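Local coordinates for Afp2 (Serratia entomophila, PDB 6RBN), which probably forms, with many copies of itself, the contractile sheath that surrounds the inner tube of the anti-feeding prophage, a phage-tail-like injection system, at residues N40-P45 and T56-T61; Q47-W52 and C82-E87. All blocks are in the same frame, centred on the assembly; numbering follows the deposited sequence.

Contact 1 of 2, residues N40-P45 and T56-T61; sequences NTINKP and TVEYPT
A loop crossing over an aromatic side chain joins these segments at the margin of the mixed beta-sheet of the sheath protein, beside its outermost strand within the chain, 46-49: residues 40-45 belong to the connection between strands 30-34 and 46-49, and residues 56-61 take in the end of helix 52-58 and the turn beyond it. Tyr59 is the first residue past that helix to leave helical backbone angles. Its CG stands anti to its own carbonyl carbon (chi1 -65°), and the ring reaches across to the loop, which passes over one face and along part of the edge. Ile42 supplies the face contact. Its CG1 lies beside the backbone N, and the tip methyl CD1 sits 4.0 Å from the centroid of the Tyr59 ring, 28° off the ring normal, a CH-pi contact. The two side chains cross obliquely, and the methyl is displaced toward the hydroxyl end, with Ile42 CD1 3.5 Å from Tyr59 CZ. At the edge, the carbonyl O of Asn40 lies in the ring plane, 3.6 Å from Tyr59 CE1. Thr41 runs alongside the ring, pointing the same way, and its CB comes 3.7 Å from Tyr59 OH. That hydroxyl makes its hydrogen bond outside the two segments, with NE2 of Gln47, which anchors the far end of the ring. Phe67 meets the same ring edge-to-face, while Phe49 and Leu84 also touch the Tyr59 side chain, so the ring is buried although the contact as a whole lies at the surface. Glu58 approaches Ile42 at about a right angle; its chain is bent at chi2 (-67°), bringing OE1 to 3.7 Å from Ile42 CD1. The same methyl also packs against the helix-end backbone, with Ile42 CD1 3.4 Å from Glu58 O.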
ATOM      1  N   ASN C  40      30.710  98.983 -31.408  1.00104.26           N
ATOM      2  CA  ASN C  40      31.876  98.110 -31.500  1.00104.26           C
ATOM      3  C   ASN C  40      31.581  96.683 -31.044  1.00104.26           C
ATOM      4  O   ASN C  40      32.416  96.048 -30.400  1.00104.26           O
ATOM      5  CB  ASN C  40      33.054  98.704 -30.725  1.00104.26           C
ATOM      6  CG  ASN C  40      32.719  99.027 -29.281  1.00104.26           C
ATOM      7  OD1 ASN C  40      31.627  98.742 -28.794  1.00104.26           O
ATOM      8  ND2 ASN C  40      33.668  99.639 -28.585  1.00104.26           N
ATOM      9  N   THR C  41      30.405  96.166 -31.378  1.00102.17           N
ATOM     10  CA  THR C  41      30.077  94.770 -31.140  1.00102.17           C
ATOM     11  C   THR C  41      29.842  94.050 -32.461  1.00102.17           C
ATOM     12  O   THR C  41      29.519  94.670 -33.479  1.00102.17           O
ATOM     13  CB  THR C  41      28.835  94.617 -30.258  1.00102.17           C
ATOM     14  OG1 THR C  41      27.718  95.266 -30.878  1.00102.17           O
ATOM     15  CG2 THR C  41      29.074  95.209 -28.890  1.00102.17           C
ATOM     16  N   ILE C  42      30.031  92.733 -32.430  1.00101.20           N
ATOM     17  CA  ILE C  42      29.627  91.883 -33.538  1.00101.20           C
ATOM     18  C   ILE C  42      28.106  91.915 -33.641  1.00101.20           C
ATOM     19  O   ILE C  42      27.398  91.893 -32.626  1.00101.20           O
ATOM     20  CB  ILE C  42      30.179  90.456 -33.339  1.00101.20           C
ATOM     21  CG1 ILE C  42      31.711  90.433 -33.442  1.00101.20           C
ATOM     22  CG2 ILE C  42      29.619  89.464 -34.348  1.00101.20           C
ATOM     23  CD1 ILE C  42      32.454  90.482 -32.128  1.00101.20           C
ATOM     24  N   ASN C  43      27.589  91.987 -34.875  1.00102.54           N
ATOM     25  CA  ASN C  43      26.161  92.141 -35.142  1.00102.54           C
ATOM     26  C   ASN C  43      25.339  90.890 -34.801  1.00102.54           C
ATOM     27  O   ASN C  43      24.120  90.894 -35.007  1.00102.54           O
ATOM     28  CB  ASN C  43      25.972  92.523 -36.615  1.00102.54           C
ATOM     29  CG  ASN C  43      24.669  93.269 -36.879  1.00102.54           C
ATOM     30  OD1 ASN C  43      23.906  93.565 -35.961  1.00102.54           O
ATOM     31  ND2 ASN C  43      24.413  93.573 -38.144  1.00102.54           N
ATOM     32  N   LYS C  44      25.960  89.821 -34.310  1.00 98.04           N
ATOM     33  CA  LYS C  44      25.236  88.692 -33.749  1.00 98.04           C
ATOM     34  C   LYS C  44      24.469  89.142 -32.511  1.00 98.04           C
ATOM     35  O   LYS C  44      25.068  89.752 -31.614  1.00 98.04           O
ATOM     36  CB  LYS C  44      26.200  87.570 -33.385  1.00 98.04           C
ATOM     37  CG  LYS C  44      26.819  86.860 -34.572  1.00 98.04           C
ATOM     38  CD  LYS C  44      27.899  85.877 -34.142  1.00 98.04           C
ATOM     39  CE  LYS C  44      27.360  84.463 -33.955  1.00 98.04           C
ATOM     40  NZ  LYS C  44      26.518  84.292 -32.741  1.00 98.04           N
ATOM     41  N   PRO C  45      23.168  88.889 -32.424  1.00 92.40           N
ATOM     42  CA  PRO C  45      22.410  89.346 -31.255  1.00 92.40           C
ATOM     43  C   PRO C  45      22.678  88.518 -30.008  1.00 92.40           C
ATOM     44  O   PRO C  45      22.610  89.042 -28.897  1.00 92.40           O
ATOM     45  CB  PRO C  45      20.952  89.220 -31.715  1.00 92.40           C
ATOM     46  CG  PRO C  45      20.980  88.159 -32.746  1.00 92.40           C
ATOM     47  CD  PRO C  45      22.299  88.287 -33.449  1.00 92.40           C
ATOM     48  N   THR C  56      38.660  86.769 -26.225  1.00 88.80           N
ATOM     49  CA  THR C  56      39.665  87.605 -26.868  1.00 88.80           C
ATOM     50  C   THR C  56      39.873  87.268 -28.337  1.00 88.80           C
ATOM     51  O   THR C  56      40.637  87.966 -29.009  1.00 88.80           O
ATOM     52  CB  THR C  56      40.997  87.496 -26.132  1.00 88.80           C
ATOM     53  OG1 THR C  56      41.441  86.133 -26.144  1.00 88.80           O
ATOM     54  CG2 THR C  56      40.848  87.964 -24.705  1.00 88.80           C
ATOM     55  N   VAL C  57      39.240  86.213 -28.849  1.00 90.16           N
ATOM     56  CA  VAL C  57      39.249  85.991 -30.291  1.00 90.16           C
ATOM     57  C   VAL C  57      38.278  86.945 -30.972  1.00 90.16           C
ATOM     58  O   VAL C  57      38.604  87.565 -31.992  1.00 90.16           O
ATOM     59  CB  VAL C  57      38.931  84.517 -30.604  1.00 90.16           C
ATOM     60  CG1 VAL C  57      38.754  84.304 -32.095  1.00 90.16           C
ATOM     61  CG2 VAL C  57      40.044  83.628 -30.096  1.00 90.16           C
ATOM     62  N   GLU C  58      37.087  87.113 -30.401  1.00 94.30           N
ATOM     63  CA  GLU C  58      36.087  87.990 -30.993  1.00 94.30           C
ATOM     64  C   GLU C  58      36.307  89.454 -30.644  1.00 94.30           C
ATOM     65  O   GLU C  58      35.794  90.326 -31.352  1.00 94.30           O
ATOM     66  CB  GLU C  58      34.689  87.560 -30.551  1.00 94.30           C
ATOM     67  CG  GLU C  58      34.289  86.176 -31.031  1.00 94.30           C
ATOM     68  CD  GLU C  58      34.124  86.096 -32.537  1.00 94.30           C
ATOM     69  OE1 GLU C  58      33.696  87.098 -33.149  1.00 94.30           O
ATOM     70  OE2 GLU C  58      34.428  85.029 -33.111  1.00 94.30           O
ATOM     71  N   TYR C  59      37.045  89.743 -29.575  1.00 92.08           N
ATOM     72  CA  TYR C  59      37.365  91.112 -29.177  1.00 92.08           C
ATOM     73  C   TYR C  59      38.855  91.166 -28.870  1.00 92.08           C
ATOM     74  O   TYR C  59      39.262  91.086 -27.704  1.00 92.08           O
ATOM     75  CB  TYR C  59      36.528  91.546 -27.980  1.00 92.08           C
ATOM     76  CG  TYR C  59      35.050  91.616 -28.279  1.00 92.08           C
ATOM     77  CD1 TYR C  59      34.496  92.732 -28.886  1.00 92.08           C
ATOM     78  CD2 TYR C  59      34.211  90.554 -27.970  1.00 92.08           C
ATOM     79  CE1 TYR C  59      33.146  92.795 -29.164  1.00 92.08           C
ATOM     80  CE2 TYR C  59      32.862  90.607 -28.246  1.00 92.08           C
ATOM     81  CZ  TYR C  59      32.336  91.730 -28.840  1.00 92.08           C
ATOM     82  OH  TYR C  59      30.991  91.784 -29.120  1.00 92.08           O
ATOM     83  N   PRO C  60      39.701  91.307 -29.895  1.00 92.35           N
ATOM     84  CA  PRO C  60      41.146  91.154 -29.693  1.00 92.35           C
ATOM     85  C   PRO C  60      41.836  92.351 -29.066  1.00 92.35           C
ATOM     86  O   PRO C  60      43.015  92.242 -28.714  1.00 92.35           O
ATOM     87  CB  PRO C  60      41.660  90.919 -31.119  1.00 92.35           C
ATOM     88  CG  PRO C  60      40.698  91.649 -31.972  1.00 92.35           C
ATOM     89  CD  PRO C  60      39.361  91.515 -31.312  1.00 92.35           C
ATOM     90  N   THR C  61      41.152  93.480 -28.907  1.00 93.40           N
ATOM     91  CA  THR C  61      41.782  94.658 -28.338  1.00 93.40           C
ATOM     92  C   THR C  61      41.020  95.121 -27.101  1.00 93.40           C
ATOM     93  O   THR C  61      39.791  94.987 -27.038  1.00 93.40           O
ATOM     94  CB  THR C  61      41.879  95.792 -29.381  1.00 93.40           C
ATOM     95  OG1 THR C  61      42.500  96.943 -28.795  1.00 93.40           O
ATOM     96  CG2 THR C  61      40.517  96.163 -29.961  1.00 93.40           C
TER

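Contact 2 of 2, residues Q47-W52 and C82-E87; sequences QVFRNW and CYLVNE
Four backbone hydrogen bonds tie strand 46-49 to strand 82-86 as antiparallel neighbours in the mixed sheet. In the Gln47-Leu84 pair, Gln47 N gives to Leu84 O at 3.2 Å from above the plane of the Leu84 carbonyl, and Leu84 N returns a bond to Gln47 O at 3.1 Å in the plane of the Gln47 carbonyl. In the Phe49-Cys82 pair, the straighter bond runs from Phe49 N to Cys82 O at 3.1 Å, nearly along the C=O axis (167° at the hydrogen); Cys82 N to Phe49 O is more bent (141°). Gln47 O also receives a CA-H contact from Tyr83. Between these pairs, Val48 and Tyr83 form a non-hydrogen-bonded pair, Val48 CG2 lying 3.6 Å from Tyr83 CE1. On the other face, Gln47 lies alongside Leu84, its amide NE2 beside Leu84 CD1 but hydrogen-bonded to Tyr59 OH. The same Leu84 methyl meets the edge of the Phe49 ring, CD1 to CE2 3.6 Å. Beyond the strand, Asn51 N-caps helix 52-58, its OD1 accepting from Glu54 N. Strand 46-49 is outermost within the chain; strand 82-86 continues the sheet by backbone bonds to strand 30-34, while helix 66-75 packs on Cys82 and Leu84.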
ATOM      1  N   GLN C  47      25.536  85.657 -28.497  1.00 86.90           N
ATOM      2  CA  GLN C  47      26.801  84.968 -28.696  1.00 86.90           C
ATOM      3  C   GLN C  47      27.293  84.389 -27.378  1.00 86.90           C
ATOM      4  O   GLN C  47      27.023  84.926 -26.302  1.00 86.90           O
ATOM      5  CB  GLN C  47      27.841  85.899 -29.325  1.00 86.90           C
ATOM      6  CG  GLN C  47      28.095  87.174 -28.566  1.00 86.90           C
ATOM      7  CD  GLN C  47      29.020  88.101 -29.320  1.00 86.90           C
ATOM      8  OE1 GLN C  47      29.551  87.741 -30.367  1.00 86.90           O
ATOM      9  NE2 GLN C  47      29.199  89.307 -28.803  1.00 86.90           N
ATOM     10  N   VAL C  48      28.017  83.274 -27.481  1.00 83.99           N
ATOM     11  CA  VAL C  48      28.325  82.395 -26.360  1.00 83.99           C
ATOM     12  C   VAL C  48      29.833  82.370 -26.161  1.00 83.99           C
ATOM     13  O   VAL C  48      30.579  82.077 -27.100  1.00 83.99           O
ATOM     14  CB  VAL C  48      27.795  80.972 -26.606  1.00 83.99           C
ATOM     15  CG1 VAL C  48      28.119  80.060 -25.433  1.00 83.99           C
ATOM     16  CG2 VAL C  48      26.310  80.991 -26.915  1.00 83.99           C
ATOM     17  N   PHE C  49      30.273  82.640 -24.934  1.00 84.23           N
ATOM     18  CA  PHE C  49      31.690  82.720 -24.592  1.00 84.23           C
ATOM     19  C   PHE C  49      31.965  81.788 -23.425  1.00 84.23           C
ATOM     20  O   PHE C  49      31.450  82.008 -22.325  1.00 84.23           O
ATOM     21  CB  PHE C  49      32.064  84.158 -24.235  1.00 84.23           C
ATOM     22  CG  PHE C  49      32.053  85.091 -25.405  1.00 84.23           C
ATOM     23  CD1 PHE C  49      32.387  84.645 -26.669  1.00 84.23           C
ATOM     24  CD2 PHE C  49      31.625  86.394 -25.254  1.00 84.23           C
ATOM     25  CE1 PHE C  49      32.356  85.499 -27.748  1.00 84.23           C
ATOM     26  CE2 PHE C  49      31.585  87.246 -26.331  1.00 84.23           C
ATOM     27  CZ  PHE C  49      31.952  86.800 -27.577  1.00 84.23           C
ATOM     28  N   ARG C  50      32.781  80.759 -23.653  1.00 86.60           N
ATOM     29  CA  ARG C  50      33.016  79.748 -22.629  1.00 86.60           C
ATOM     30  C   ARG C  50      34.164  80.091 -21.692  1.00 86.60           C
ATOM     31  O   ARG C  50      34.132  79.694 -20.523  1.00 86.60           O
ATOM     32  CB  ARG C  50      33.290  78.390 -23.274  1.00 86.60           C
ATOM     33  CG  ARG C  50      32.088  77.793 -23.974  1.00 86.60           C
ATOM     34  CD  ARG C  50      32.417  76.453 -24.596  1.00 86.60           C
ATOM     35  NE  ARG C  50      31.256  75.881 -25.269  1.00 86.60           N
ATOM     36  CZ  ARG C  50      30.958  76.098 -26.547  1.00 86.60           C
ATOM     37  NH1 ARG C  50      31.735  76.875 -27.288  1.00 86.60           N
ATOM     38  NH2 ARG C  50      29.882  75.537 -27.081  1.00 86.60           N
ATOM     39  N   ASN C  51      35.182  80.802 -22.169  1.00 84.94           N
ATOM     40  CA  ASN C  51      36.301  81.187 -21.326  1.00 84.94           C
ATOM     41  C   ASN C  51      36.895  82.492 -21.842  1.00 84.94           C
ATOM     42  O   ASN C  51      36.366  83.116 -22.767  1.00 84.94           O
ATOM     43  CB  ASN C  51      37.336  80.056 -21.233  1.00 84.94           C
ATOM     44  CG  ASN C  51      37.813  79.562 -22.586  1.00 84.94           C
ATOM     45  OD1 ASN C  51      37.471  80.106 -23.630  1.00 84.94           O
ATOM     46  ND2 ASN C  51      38.610  78.505 -22.564  1.00 84.94           N
ATOM     47  N   TRP C  52      38.002  82.903 -21.223  1.00 84.78           N
ATOM     48  CA  TRP C  52      38.659  84.147 -21.607  1.00 84.78           C
ATOM     49  C   TRP C  52      39.356  84.027 -22.956  1.00 84.78           C
ATOM     50  O   TRP C  52      39.514  85.030 -23.659  1.00 84.78           O
ATOM     51  CB  TRP C  52      39.651  84.557 -20.518  1.00 84.78           C
ATOM     52  CG  TRP C  52      40.439  85.793 -20.817  1.00 84.78           C
ATOM     53  CD1 TRP C  52      41.758  85.860 -21.141  1.00 84.78           C
ATOM     54  CD2 TRP C  52      39.951  87.138 -20.844  1.00 84.78           C
ATOM     55  NE1 TRP C  52      42.130  87.162 -21.353  1.00 84.78           N
ATOM     56  CE2 TRP C  52      41.037  87.966 -21.174  1.00 84.78           C
ATOM     57  CE3 TRP C  52      38.705  87.722 -20.611  1.00 84.78           C
ATOM     58  CZ2 TRP C  52      40.914  89.346 -21.286  1.00 84.78           C
ATOM     59  CZ3 TRP C  52      38.587  89.091 -20.719  1.00 84.78           C
ATOM     60  CH2 TRP C  52      39.683  89.887 -21.055  1.00 84.78           C
ATOM     61  N   CYS C  82      28.952  82.230 -20.579  1.00 80.24           N
ATOM     62  CA  CYS C  82      28.154  83.425 -20.378  1.00 80.24           C
ATOM     63  C   CYS C  82      27.737  83.944 -21.741  1.00 80.24           C
ATOM     64  O   CYS C  82      28.316  83.579 -22.766  1.00 80.24           O
ATOM     65  CB  CYS C  82      28.930  84.486 -19.602  1.00 80.24           C
ATOM     66  SG  CYS C  82      30.396  85.023 -20.466  1.00 80.24           S
ATOM     67  N   TYR C  83      26.718  84.797 -21.741  1.00 79.58           N
ATOM     68  CA  TYR C  83      26.029  85.197 -22.959  1.00 79.58           C
ATOM     69  C   TYR C  83      26.053  86.712 -23.090  1.00 79.58           C
ATOM     70  O   TYR C  83      25.715  87.423 -22.140  1.00 79.58           O
ATOM     71  CB  TYR C  83      24.579  84.703 -22.941  1.00 79.58           C
ATOM     72  CG  TYR C  83      24.401  83.196 -22.976  1.00 79.58           C
ATOM     73  CD1 TYR C  83      25.368  82.362 -23.508  1.00 79.58           C
ATOM     74  CD2 TYR C  83      23.270  82.613 -22.436  1.00 79.58           C
ATOM     75  CE1 TYR C  83      25.201  80.990 -23.516  1.00 79.58           C
ATOM     76  CE2 TYR C  83      23.099  81.243 -22.444  1.00 79.58           C
ATOM     77  CZ  TYR C  83      24.066  80.440 -22.986  1.00 79.58           C
ATOM     78  OH  TYR C  83      23.901  79.078 -22.999  1.00 79.58           O
ATOM     79  N   LEU C  84      26.459  87.204 -24.259  1.00 82.95           N
ATOM     80  CA  LEU C  84      26.224  88.595 -24.641  1.00 82.95           C
ATOM     81  C   LEU C  84      24.969  88.668 -25.492  1.00 82.95           C
ATOM     82  O   LEU C  84      24.953  88.196 -26.631  1.00 82.95           O
ATOM     83  CB  LEU C  84      27.401  89.191 -25.401  1.00 82.95           C
ATOM     84  CG  LEU C  84      28.584  89.690 -24.597  1.00 82.95           C
ATOM     85  CD1 LEU C  84      29.655  90.202 -25.537  1.00 82.95           C
ATOM     86  CD2 LEU C  84      28.107  90.790 -23.668  1.00 82.95           C
ATOM     87  N   VAL C  85      23.919  89.265 -24.942  1.00 84.61           N
ATOM     88  CA  VAL C  85      22.659  89.466 -25.640  1.00 84.61           C
ATOM     89  C   VAL C  85      22.366  90.960 -25.627  1.00 84.61           C
ATOM     90  O   VAL C  85      22.500  91.603 -24.583  1.00 84.61           O
ATOM     91  CB  VAL C  85      21.519  88.668 -24.979  1.00 84.61           C
ATOM     92  CG1 VAL C  85      20.224  88.867 -25.724  1.00 84.61           C
ATOM     93  CG2 VAL C  85      21.872  87.195 -24.903  1.00 84.61           C
ATOM     94  N   ASN C  86      22.004  91.519 -26.782  1.00 90.80           N
ATOM     95  CA  ASN C  86      21.587  92.916 -26.801  1.00 90.80           C
ATOM     96  C   ASN C  86      20.233  93.075 -26.117  1.00 90.80           C
ATOM     97  O   ASN C  86      19.445  92.132 -26.044  1.00 90.80           O
ATOM     98  CB  ASN C  86      21.552  93.474 -28.229  1.00 90.80           C
ATOM     99  CG  ASN C  86      20.720  92.646 -29.178  1.00 90.80           C
ATOM    100  OD1 ASN C  86      20.137  91.632 -28.808  1.00 90.80           O
ATOM    101  ND2 ASN C  86      20.655  93.088 -30.428  1.00 90.80           N
ATOM    102  N   GLU C  87      19.974  94.290 -25.625  1.00 93.95           N
ATOM    103  CA  GLU C  87      18.862  94.560 -24.716  1.00 93.95           C
ATOM    104  C   GLU C  87      17.488  94.306 -25.330  1.00 93.95           C
ATOM    105  O   GLU C  87      16.517  94.131 -24.586  1.00 93.95           O
ATOM    106  CB  GLU C  87      18.930  96.007 -24.228  1.00 93.95           C
ATOM    107  CG  GLU C  87      18.753  97.017 -25.345  1.00 93.95           C
ATOM    108  CD  GLU C  87      18.789  98.452 -24.875  1.00 93.95           C
ATOM    109  OE1 GLU C  87      18.996  98.682 -23.672  1.00 93.95           O
ATOM    110  OE2 GLU C  87      18.590  99.353 -25.714  1.00 93.95           O
TER

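Overall arrangement
Contacts 1 and 2 lie about 10 Å apart, centre to centre, on the same side of the chain's centre, and their segments alternate along the sequence: loop 40-45 leads into strand 46-49, which leads into helix 52-58. The helix end thus folds back beside the loop that precedes the strand. The Tyr59 OH to Gln47 NE2 hydrogen bond, 3.1 Å, joins the two; packing adds Tyr59 CE2 to Phe49 CZ at 4.0 Å and Glu58 CG to Phe49 CE1 at 3.9 Å. Contact 2 is the buried strand pairing, contact 1 its more superficial flank, and no other chain of the assembly touches either.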